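Local coordinates for protein avidin (Gallus gallus, PDB 5LUR) that binds the steroid progesterone as an engineered form of chicken avidin, a tetramer of beta barrels whose natural ligand is biotin, at residues E50-G55 against N73-E78; T81-Q86 against T99-R104. The protein carries 12 engineered substitutions. All blocks are in the same frame, centred on the assembly; numbering follows the deposited sequence.

Contact 1. Residues E50-G55 against N73-E78; sequences ESPLHG and NWKFSE. With STR (progesterone), chain C.
Glu-50 meets the loop 73-78 through its backbone: its carbonyl O lies 3.6 Å from Lys-75 CD, while the Glu-50 CB points away from the loop. Ser-51 is the polar anchor. Its hydroxyl stands anti to its own carbonyl carbon (chi1 -54°), which carries OG across to the loop, where it accepts the Lys-75 N-H over 3.0 Å, an almost straight bond at 172°. The buried OG also lies obliquely against two rings, 3.6 Å from Trp-74 CE3 and somewhat farther from Phe-76 CE2. The serine therefore fixes the backbone just between the two aromatic residues that reach the ligand. Trp-74 covers progesterone with one face, and C7 of the steroid sits 3.7 Å above that plane, offset toward the rim. Phe-76 turns its edge to the steroid instead, with C5 near the plane of the ring and CZ 3.5 Å from the methyl C19. Pro-52 follows with a backbone bond, its O accepting from Asn-73 N at 3.1 Å. Its ring crosses the Lys-75 chain at about a right angle, Pro-52 CD 4.2 Å from Lys-75 CG; the aliphatic part of Lys-75 thus touches both the Glu-50 carbonyl and the Pro-52 ring, on the more exposed side of the contact. The loop forms part of the pocket wall at the end of the avidin barrel, and strand 50-55 backs it from behind through Ser-51 and Pro-52. Strand 48-57 runs between strands 32-40 and 67-72, with Ser-51 bonded through its backbone to Tyr-37 and His-54 to Thr-71; Tyr-37 also meets the Trp-74 ring edge-to-face. The loop carries the chain from strand 67-72 on to strand 80-89, and Asn-73 packs on Arg-30 of a second subunit.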
loop_
_atom_site.group_PDB
_atom_site.type_symbol
_atom_site.label_atom_id
_atom_site.label_comp_id
_atom_site.label_asym_id
_atom_site.label_seq_id
_atom_site.Cartn_x
_atom_site.Cartn_y
_atom_site.Cartn_z
ATOM N N GLU A 50 -7.383 -24.715 2.317
ATOM C CA GLU A 50 -5.950 -24.936 2.187
ATOM C C GLU A 50 -5.481 -24.707 0.749
ATOM O O GLU A 50 -5.823 -25.480 -0.144
ATOM C CB GLU A 50 -5.641 -26.366 2.639
ATOM C CG GLU A 50 -4.391 -27.011 2.049
ATOM C CD GLU A 50 -3.943 -28.280 2.758
ATOM O OE1 GLU A 50 -2.934 -28.869 2.318
ATOM O OE2 GLU A 50 -4.597 -28.727 3.728
ATOM N N SER A 51 -4.665 -23.677 0.533
ATOM C CA SER A 51 -4.296 -23.263 -0.804
ATOM C C SER A 51 -2.803 -23.272 -1.007
ATOM O O SER A 51 -2.063 -22.974 -0.091
ATOM C CB SER A 51 -4.835 -21.870 -1.054
ATOM O OG SER A 51 -6.225 -21.832 -0.797
ATOM N N PRO A 52 -2.350 -23.580 -2.230
ATOM C CA PRO A 52 -0.924 -23.552 -2.545
ATOM C C PRO A 52 -0.330 -22.164 -2.559
ATOM O O PRO A 52 -1.037 -21.192 -2.855
ATOM C CB PRO A 52 -0.881 -24.100 -3.976
ATOM C CG PRO A 52 -2.174 -23.696 -4.543
ATOM C CD PRO A 52 -3.153 -23.855 -3.430
ATOM N N LEU A 53 0.966 -22.088 -2.263
ATOM C CA LEU A 53 1.754 -20.855 -2.433
ATOM C C LEU A 53 3.112 -21.169 -3.038
ATOM O O LEU A 53 3.617 -22.266 -2.869
ATOM C CB LEU A 53 1.930 -20.125 -1.101
ATOM C CG LEU A 53 2.840 -20.793 -0.057
ATOM C CD1 LEU A 53 4.292 -20.372 -0.130
ATOM C CD2 LEU A 53 2.367 -20.484 1.345
ATOM N N HIS A 54 3.685 -20.192 -3.732
ATOM C CA HIS A 54 4.964 -20.329 -4.455
ATOM C C HIS A 54 5.691 -19.020 -4.341
ATOM O O HIS A 54 5.069 -17.968 -4.515
ATOM C CB HIS A 54 4.745 -20.600 -5.968
ATOM C CG HIS A 54 3.815 -21.742 -6.252
ATOM N ND1 HIS A 54 4.259 -23.018 -6.520
ATOM C CD2 HIS A 54 2.460 -21.811 -6.264
ATOM C CE1 HIS A 54 3.224 -23.822 -6.699
ATOM N NE2 HIS A 54 2.119 -23.115 -6.546
ATOM N N GLY A 55 6.990 -19.057 -4.063
ATOM C CA GLY A 55 7.802 -17.847 -4.193
ATOM C C GLY A 55 9.269 -18.009 -3.894
ATOM O O GLY A 55 9.769 -19.104 -3.831
ATOM N N ASN A 73 -2.364 -18.721 -4.104
ATOM C CA ASN A 73 -3.373 -18.923 -5.122
ATOM C C ASN A 73 -4.572 -19.592 -4.482
ATOM O O ASN A 73 -4.688 -20.806 -4.461
ATOM C CB ASN A 73 -2.782 -19.789 -6.219
ATOM C CG ASN A 73 -3.663 -19.878 -7.412
ATOM O OD1 ASN A 73 -4.587 -19.103 -7.568
ATOM N ND2 ASN A 73 -3.372 -20.824 -8.282
ATOM N N TRP A 74 -5.489 -18.785 -3.990
ATOM C CA TRP A 74 -6.619 -19.293 -3.194
ATOM C C TRP A 74 -7.504 -20.294 -3.933
ATOM O O TRP A 74 -7.986 -19.974 -5.020
ATOM C CB TRP A 74 -7.503 -18.130 -2.717
ATOM C CG TRP A 74 -6.742 -17.152 -1.957
ATOM C CD1 TRP A 74 -6.367 -15.911 -2.371
ATOM C CD2 TRP A 74 -6.196 -17.340 -0.648
ATOM N NE1 TRP A 74 -5.621 -15.298 -1.373
ATOM C CE2 TRP A 74 -5.505 -16.156 -0.307
ATOM C CE3 TRP A 74 -6.208 -18.400 0.262
ATOM C CZ2 TRP A 74 -4.838 -16.001 0.905
ATOM C CZ3 TRP A 74 -5.546 -18.242 1.474
ATOM C CH2 TRP A 74 -4.880 -17.042 1.787
ATOM N N LYS A 75 -7.722 -21.467 -3.316
ATOM C CA LYS A 75 -8.566 -22.563 -3.878
ATOM C C LYS A 75 -10.090 -22.299 -3.878
ATOM O O LYS A 75 -10.836 -22.865 -4.683
ATOM C CB LYS A 75 -8.312 -23.907 -3.147
ATOM C CG LYS A 75 -7.223 -24.793 -3.755
ATOM C CD LYS A 75 -7.392 -26.266 -3.336
ATOM C CE LYS A 75 -6.127 -27.125 -3.555
ATOM N NZ LYS A 75 -5.826 -27.458 -4.986
ATOM N N PHE A 76 -10.548 -21.424 -2.996
ATOM C CA PHE A 76 -11.986 -21.234 -2.779
ATOM C C PHE A 76 -12.466 -19.890 -3.328
ATOM O O PHE A 76 -13.593 -19.506 -3.083
ATOM C CB PHE A 76 -12.278 -21.315 -1.284
ATOM C CG PHE A 76 -11.393 -20.435 -0.470
ATOM C CD1 PHE A 76 -11.666 -19.087 -0.341
ATOM C CD2 PHE A 76 -10.227 -20.947 0.102
ATOM C CE1 PHE A 76 -10.829 -18.270 0.378
ATOM C CE2 PHE A 76 -9.371 -20.123 0.828
ATOM C CZ PHE A 76 -9.683 -18.782 0.965
ATOM N N SER A 77 -11.626 -19.187 -4.082
ATOM C CA SER A 77 -11.889 -17.789 -4.458
ATOM C C SER A 77 -11.211 -17.454 -5.776
ATOM O O SER A 77 -10.297 -18.158 -6.191
ATOM C CB SER A 77 -11.372 -16.884 -3.346
ATOM O OG SER A 77 -11.477 -15.522 -3.676
ATOM N N GLU A 78 -11.691 -16.408 -6.452
ATOM C CA GLU A 78 -11.009 -15.893 -7.667
ATOM C C GLU A 78 -9.886 -14.898 -7.354
ATOM O O GLU A 78 -9.218 -14.430 -8.266
ATOM C CB GLU A 78 -11.991 -15.221 -8.630
ATOM C CG GLU A 78 -13.032 -16.152 -9.255
ATOM C CD GLU A 78 -14.092 -15.400 -10.058
ATOM O OE1 GLU A 78 -13.970 -14.166 -10.244
ATOM O OE2 GLU A 78 -15.052 -16.041 -10.526
HETATM C C1 STR C . -10.272 -16.004 4.878
HETATM C C2 STR C . -11.738 -15.590 4.818
HETATM C C3 STR C . -12.265 -15.487 3.401
HETATM O O3 STR C . -13.468 -15.540 3.221
HETATM C C4 STR C . -11.358 -15.315 2.238
HETATM C C5 STR C . -10.012 -15.304 2.363
HETATM C C6 STR C . -9.197 -14.959 1.124
HETATM C C7 STR C . -8.109 -13.918 1.449
HETATM C C8 STR C . -7.404 -14.034 2.832
HETATM C C9 STR C . -8.448 -14.285 3.982
HETATM C C10 STR C . -9.297 -15.573 3.716
HETATM C C11 STR C . -7.844 -14.178 5.419
HETATM C C12 STR C . -6.886 -12.997 5.648
HETATM C C13 STR C . -5.803 -12.903 4.560
HETATM C C14 STR C . -6.476 -12.824 3.178
HETATM C C15 STR C . -5.334 -12.403 2.255
HETATM C C16 STR C . -4.462 -11.525 3.138
HETATM C C17 STR C . -5.036 -11.581 4.569
HETATM C C18 STR C . -4.808 -14.090 4.689
HETATM C C19 STR C . -8.350 -16.797 3.553
HETATM C C20 STR C . -4.085 -11.430 5.771
HETATM O O20 STR C . -2.883 -11.659 5.671
HETATM C C21 STR C . -4.635 -11.002 7.119
#

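Contact 2. Residues T81-Q86 against T99-R104; sequences TVFTGQ and TMWLLR. With STR (progesterone), chain C.
Phe-83 lies under the CB of Trp-101, which sits 3.9 Å from the ring centroid and 17° off its normal, a CH-pi contact over one face. The two side chains run side by side in the same direction, but their ring planes meet obliquely at 53°, with Phe-83 CE2 3.6 Å from Trp-101 CD1. At the edge of the phenyl ring, in its plane, comes Thr-99 OG1, 3.5 Å from Phe-83 CD2; that hydroxyl has its hydrogen-bond partner in Asn-122 O. Trp-101 CG occupies the position between backbone N and carbonyl carbon (chi1 54°), which lays the indole against progesterone: steroid C16 stands 3.6 Å above the plane, over the ring centre. The ketone O20 lies over the same face, 3.0 Å from Trp-101 NE1 but not in line with its N-H, which makes a weak hydrogen bond to Tyr-121 O; O20 also comes to the edge of the Phe-83 ring, near its plane, at CZ. Replacing Trp-101 by an alanine would keep CB over Phe-83 but would probably open a gap beside the steroid, leaving its C16 and ketone end without their flat support. Thr-81 CG2 adds a methyl to the steroid wall, 3.8 Å from C15. The antiparallel strands are locked by two-way backbone bonds between Val-82 and Leu-102 and between Thr-84 and Met-100. On the sheet face away from the ligand, Val-82 CG2 touches Leu-102 CB at 4.0 Å. There Val-82 packs on Phe-83 of a second subunit, Met-100 on Met-100 of a third and Leu-102 on Val-119 of a fourth. This hairpin of strands 80-89 and 95-104 is flanked by strand 67-72, where Phe-83 meets Phe-70, and by strand 117-126, where Trp-101 touches Arg-118.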
loop_
_atom_site.group_PDB
_atom_site.type_symbol
_atom_site.label_atom_id
_atom_site.label_comp_id
_atom_site.label_asym_id
_atom_site.label_seq_id
_atom_site.Cartn_x
_atom_site.Cartn_y
_atom_site.Cartn_z
ATOM N N THR A 81 -3.401 -13.243 -3.552
ATOM C CA THR A 81 -2.745 -12.406 -2.564
ATOM C C THR A 81 -1.261 -12.586 -2.704
ATOM O O THR A 81 -0.840 -13.712 -2.833
ATOM C CB THR A 81 -3.185 -12.772 -1.115
ATOM O OG1 THR A 81 -4.550 -12.386 -0.920
ATOM C CG2 THR A 81 -2.311 -12.077 -0.070
ATOM N N VAL A 82 -0.486 -11.498 -2.638
ATOM C CA VAL A 82 0.960 -11.610 -2.587
ATOM C C VAL A 82 1.480 -11.065 -1.263
ATOM O O VAL A 82 1.010 -10.052 -0.791
ATOM C CB VAL A 82 1.680 -10.911 -3.767
ATOM C CG1 VAL A 82 1.490 -11.687 -5.062
ATOM C CG2 VAL A 82 1.226 -9.473 -3.933
ATOM N N PHE A 83 2.457 -11.747 -0.678
ATOM C CA PHE A 83 3.135 -11.313 0.561
ATOM C C PHE A 83 4.591 -10.999 0.288
ATOM O O PHE A 83 5.241 -11.710 -0.475
ATOM C CB PHE A 83 3.138 -12.432 1.602
ATOM C CG PHE A 83 1.807 -12.692 2.243
ATOM C CD1 PHE A 83 0.841 -13.464 1.596
ATOM C CD2 PHE A 83 1.545 -12.230 3.535
ATOM C CE1 PHE A 83 -0.390 -13.747 2.214
ATOM C CE2 PHE A 83 0.335 -12.497 4.155
ATOM C CZ PHE A 83 -0.649 -13.251 3.491
ATOM N N THR A 84 5.109 -9.944 0.899
ATOM C CA THR A 84 6.558 -9.747 0.928
ATOM C C THR A 84 7.019 -9.314 2.315
ATOM O O THR A 84 6.253 -8.748 3.096
ATOM C CB THR A 84 7.083 -8.765 -0.149
ATOM O OG1 THR A 84 8.507 -8.869 -0.215
ATOM C CG2 THR A 84 6.795 -7.350 0.211
ATOM N N GLY A 85 8.279 -9.567 2.613
ATOM C CA GLY A 85 8.806 -9.145 3.893
ATOM C C GLY A 85 10.171 -9.686 4.124
ATOM O O GLY A 85 10.847 -10.093 3.170
ATOM N N GLN A 86 10.546 -9.728 5.404
ATOM C CA GLN A 86 11.890 -10.130 5.834
ATOM C C GLN A 86 11.848 -11.139 6.994
ATOM O O GLN A 86 10.927 -11.092 7.805
ATOM C CB GLN A 86 12.675 -8.878 6.223
ATOM C CG GLN A 86 14.177 -9.053 6.157
ATOM C CD GLN A 86 14.956 -7.754 6.209
ATOM O OE1 GLN A 86 14.457 -6.641 5.906
ATOM N NE2 GLN A 86 16.214 -7.892 6.592
ATOM N N THR A 99 5.641 -9.086 7.467
ATOM C CA THR A 99 5.171 -9.118 6.097
ATOM C C THR A 99 4.145 -8.027 5.874
ATOM O O THR A 99 3.458 -7.606 6.792
ATOM C CB THR A 99 4.540 -10.494 5.696
ATOM O OG1 THR A 99 3.216 -10.643 6.235
ATOM C CG2 THR A 99 5.384 -11.640 6.189
ATOM N N MET A 100 4.074 -7.586 4.625
ATOM C CA MET A 100 2.949 -6.825 4.121
ATOM C C MET A 100 2.459 -7.520 2.903
ATOM O O MET A 100 3.230 -8.225 2.242
ATOM C CB MET A 100 3.346 -5.393 3.817
ATOM C CG MET A 100 3.852 -4.727 5.080
ATOM S SD MET A 100 3.525 -2.995 5.148
ATOM C CE MET A 100 1.732 -2.949 5.187
ATOM N N TRP A 101 1.173 -7.326 2.621
ATOM C CA TRP A 101 0.537 -8.025 1.545
ATOM C C TRP A 101 -0.399 -7.174 0.710
ATOM O O TRP A 101 -0.861 -6.127 1.148
ATOM C CB TRP A 101 -0.229 -9.217 2.112
ATOM C CG TRP A 101 -1.229 -8.926 3.224
ATOM C CD1 TRP A 101 -1.041 -9.149 4.544
ATOM C CD2 TRP A 101 -2.563 -8.409 3.092
ATOM N NE1 TRP A 101 -2.146 -8.797 5.259
ATOM C CE2 TRP A 101 -3.111 -8.349 4.398
ATOM C CE3 TRP A 101 -3.344 -7.975 2.009
ATOM C CZ2 TRP A 101 -4.423 -7.865 4.656
ATOM C CZ3 TRP A 101 -4.626 -7.495 2.260
ATOM C CH2 TRP A 101 -5.150 -7.439 3.581
ATOM N N LEU A 102 -0.688 -7.662 -0.497
ATOM C CA LEU A 102 -1.712 -7.064 -1.365
ATOM C C LEU A 102 -2.690 -8.131 -1.767
ATOM O O LEU A 102 -2.288 -9.157 -2.270
ATOM C CB LEU A 102 -1.102 -6.472 -2.631
ATOM C CG LEU A 102 -0.136 -5.335 -2.416
ATOM C CD1 LEU A 102 0.638 -5.071 -3.676
ATOM C CD2 LEU A 102 -0.898 -4.096 -1.988
ATOM N N LEU A 103 -3.966 -7.881 -1.559
ATOM C CA LEU A 103 -4.983 -8.827 -1.926
ATOM C C LEU A 103 -5.760 -8.289 -3.104
ATOM O O LEU A 103 -6.439 -7.251 -2.982
ATOM C CB LEU A 103 -5.911 -9.062 -0.748
ATOM C CG LEU A 103 -7.280 -9.669 -1.029
ATOM C CD1 LEU A 103 -7.180 -11.033 -1.665
ATOM C CD2 LEU A 103 -8.013 -9.750 0.293
ATOM N N ARG A 104 -5.665 -9.009 -4.223
ATOM C CA ARG A 104 -6.316 -8.648 -5.472
ATOM C C ARG A 104 -7.637 -9.390 -5.620
ATOM O O ARG A 104 -7.663 -10.615 -5.597
ATOM C CB ARG A 104 -5.420 -8.989 -6.654
ATOM C CG ARG A 104 -6.050 -8.747 -8.016
ATOM C CD ARG A 104 -6.303 -7.261 -8.206
ATOM N NE ARG A 104 -7.298 -6.975 -9.228
ATOM C CZ ARG A 104 -7.252 -5.949 -10.074
ATOM N NH1 ARG A 104 -6.244 -5.076 -10.065
ATOM N NH2 ARG A 104 -8.223 -5.799 -10.975
HETATM C C1 STR C . -10.272 -16.004 4.878
HETATM C C2 STR C . -11.738 -15.590 4.818
HETATM C C3 STR C . -12.265 -15.487 3.401
HETATM O O3 STR C . -13.468 -15.540 3.221
HETATM C C4 STR C . -11.358 -15.315 2.238
HETATM C C5 STR C . -10.012 -15.304 2.363
HETATM C C6 STR C . -9.197 -14.959 1.124
HETATM C C7 STR C . -8.109 -13.918 1.449
HETATM C C8 STR C . -7.404 -14.034 2.832
HETATM C C9 STR C . -8.448 -14.285 3.982
HETATM C C10 STR C . -9.297 -15.573 3.716
HETATM C C11 STR C . -7.844 -14.178 5.419
HETATM C C12 STR C . -6.886 -12.997 5.648
HETATM C C13 STR C . -5.803 -12.903 4.560
HETATM C C14 STR C . -6.476 -12.824 3.178
HETATM C C15 STR C . -5.334 -12.403 2.255
HETATM C C16 STR C . -4.462 -11.525 3.138
HETATM C C17 STR C . -5.036 -11.581 4.569
HETATM C C18 STR C . -4.808 -14.090 4.689
HETATM C C19 STR C . -8.350 -16.797 3.553
HETATM C C20 STR C . -4.085 -11.430 5.771
HETATM O O20 STR C . -2.883 -11.659 5.671
HETATM C C21 STR C . -4.635 -11.002 7.119
#

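Contacts 1 and 2 have centres about 13 Å apart and follow one another along the chain, the loop of contact 1 leading into the first strand of contact 2. They join at the probable hydrogen bond between Trp-74 NE1 and Thr-81 OG1, 3.1 Å long. Both line the same progesterone, mostly toward different parts of it: 73-78 covers the fused rings nearer the C19 methyl, Trp-74 CZ2 lying 3.8 Å from C8, whereas 81-86 and 99-104 hold the five-membered ring and the acetyl group; Trp-74 and Thr-81 meet at C15. Both contacts also reach the second subunit, so the loop 73-78 and the hairpin each take part in both the pocket and the subunit interface.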